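Local structure of arginyl-trna synthetase (Thermus thermophilus, 1IQ0) at residues A346-N351 and A377-H382. The protein probably attaches L-arginine to its cognate tRNA at the expense of ATP, as a monomeric class I aminoacyl-tRNA synthetase. Numbering follows the deposited sequence.
Sequences AEETIN and AEKAHH
The imidazole of His381 meets Glu348 and Ile350 at its edge, near the ring plane, while one face rests over the carbonyl carbon of Lys379, offset toward the rim. Glu348 OE1 comes to 3.1 Å from His381 CE1, the polarised C-H between the two ring nitrogens, and the carboxylate plane is turned 72° from the ring. Ile350 CG1 lies 4.1 Å from His381 ND1, a van der Waals contact from a buried aliphatic chain. His382 and Asn351 meet on the opposite face of the sheet, ring and amide planes 29° apart, with Asn351 CB 3.5 Å from His382 CD2.

In Glu348, CG is anti to the carbonyl carbon (chi1 -63°), which sets it 3.7 Å from Lys379 CD; the chain, extended beyond CG, brings the carboxylate to His381. Its OE2 forms a salt bridge with Arg141, whereas Lys379 NZ stays 4.5 Å from Glu348 OE2, beyond a salt bridge. An alanine in place of Glu348 would probably leave Arg141 without this acidic mate and open a gap beside the His381 ring and the Lys379 chain.

The backbones pair as parallel strands through three hydrogen bonds: Thr349 N to Lys379 O, His381 N to Thr349 O at 2.8 Å, and Asn351 N to His381 O. Thr349 OG1 bonds Gln309 and, at 2.6 Å, a water that also donates to His381 O, which thus accepts from two partners.

These neighbouring strands belong to the Rossmann-like catalytic domain of class I synthetases, in a beta-alpha-beta crossover containing helices 361-370 and 374-377. Ala380, its methyl packed on Val364 and Arg365, suits this buried place by its small size. Arg141 probably balances much of Glu348's charge, and OE1 faces only a weakly polar C-H, so any pull toward a protonated His381 would be modest.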
# COMPACT_ATOMS: atom_id res chain seq x y z
N ALA A 346 14.09 -11.64 -4.19
CA ALA A 346 12.80 -11.53 -3.54
C ALA A 346 12.08 -12.85 -3.33
O ALA A 346 12.01 -13.68 -4.24
CB ALA A 346 11.90 -10.58 -4.32
N GLU A 347 11.55 -13.03 -2.12
CA GLU A 347 10.79 -14.23 -1.76
C GLU A 347 9.37 -13.99 -2.26
O GLU A 347 8.63 -14.93 -2.53
CB GLU A 347 10.74 -14.40 -0.24
CG GLU A 347 12.09 -14.43 0.43
CD GLU A 347 12.71 -15.81 0.45
OE1 GLU A 347 12.86 -16.41 -0.64
OE2 GLU A 347 13.06 -16.28 1.55
N GLU A 348 9.01 -12.72 -2.35
CA GLU A 348 7.68 -12.30 -2.80
C GLU A 348 7.77 -10.97 -3.53
O GLU A 348 8.58 -10.12 -3.18
CB GLU A 348 6.73 -12.10 -1.61
CG GLU A 348 6.45 -13.34 -0.79
CD GLU A 348 5.43 -13.08 0.32
OE1 GLU A 348 4.31 -12.61 0.01
OE2 GLU A 348 5.75 -13.36 1.49
N THR A 349 6.93 -10.79 -4.54
CA THR A 349 6.91 -9.54 -5.26
C THR A 349 5.49 -9.04 -5.30
O THR A 349 4.54 -9.84 -5.29
CB THR A 349 7.41 -9.68 -6.71
OG1 THR A 349 6.62 -10.66 -7.39
CG2 THR A 349 8.88 -10.09 -6.74
N ILE A 350 5.34 -7.73 -5.33
CA ILE A 350 4.04 -7.11 -5.40
C ILE A 350 4.09 -6.00 -6.44
O ILE A 350 4.86 -5.05 -6.32
CB ILE A 350 3.63 -6.51 -4.04
CG1 ILE A 350 3.48 -7.64 -3.00
CG2 ILE A 350 2.32 -5.74 -4.19
CD1 ILE A 350 3.27 -7.13 -1.57
N ASN A 351 3.27 -6.14 -7.48
CA ASN A 351 3.21 -5.13 -8.52
C ASN A 351 1.90 -4.36 -8.37
O ASN A 351 0.82 -4.95 -8.44
CB ASN A 351 3.26 -5.79 -9.91
CG ASN A 351 4.64 -6.31 -10.27
OD1 ASN A 351 4.83 -6.93 -11.32
ND2 ASN A 351 5.62 -6.07 -9.41
N ALA A 377 6.10 -19.19 -7.70
CA ALA A 377 4.96 -18.87 -8.56
C ALA A 377 3.77 -18.37 -7.75
O ALA A 377 2.96 -17.59 -8.23
CB ALA A 377 4.55 -20.11 -9.36
N GLU A 378 3.66 -18.83 -6.50
CA GLU A 378 2.56 -18.43 -5.64
C GLU A 378 2.89 -17.14 -4.88
O GLU A 378 2.06 -16.63 -4.13
CB GLU A 378 2.26 -19.54 -4.63
CG GLU A 378 2.01 -20.90 -5.26
CD GLU A 378 0.78 -20.92 -6.13
OE1 GLU A 378 -0.32 -20.66 -5.61
OE2 GLU A 378 0.91 -21.21 -7.34
N LYS A 379 4.09 -16.62 -5.09
CA LYS A 379 4.50 -15.41 -4.38
C LYS A 379 4.63 -14.18 -5.26
O LYS A 379 5.20 -13.17 -4.83
CB LYS A 379 5.82 -15.68 -3.65
CG LYS A 379 5.71 -16.76 -2.58
CD LYS A 379 4.64 -16.42 -1.55
CE LYS A 379 4.51 -17.49 -0.48
NZ LYS A 379 3.44 -17.15 0.50
N ALA A 380 4.11 -14.25 -6.47
CA ALA A 380 4.16 -13.10 -7.38
C ALA A 380 2.78 -12.46 -7.34
O ALA A 380 1.87 -12.88 -8.05
CB ALA A 380 4.49 -13.57 -8.79
N HIS A 381 2.63 -11.43 -6.51
CA HIS A 381 1.33 -10.79 -6.37
C HIS A 381 1.11 -9.53 -7.18
O HIS A 381 2.05 -8.84 -7.59
CB HIS A 381 1.07 -10.46 -4.90
CG HIS A 381 1.34 -11.60 -3.97
ND1 HIS A 381 2.43 -11.63 -3.12
CD2 HIS A 381 0.66 -12.75 -3.76
CE1 HIS A 381 2.40 -12.75 -2.42
NE2 HIS A 381 1.34 -13.45 -2.79
N HIS A 382 -0.16 -9.23 -7.40
CA HIS A 382 -0.60 -8.05 -8.12
C HIS A 382 -1.58 -7.30 -7.23
O HIS A 382 -2.42 -7.91 -6.56
CB HIS A 382 -1.31 -8.44 -9.42
CG HIS A 382 -0.42 -8.47 -10.63
ND1 HIS A 382 -0.90 -8.66 -11.90
CD2 HIS A 382 0.93 -8.32 -10.75
CE1 HIS A 382 0.11 -8.63 -12.76
NE2 HIS A 382 1.22 -8.43 -12.09
O HOH W 1 4.60 -9.67 -8.67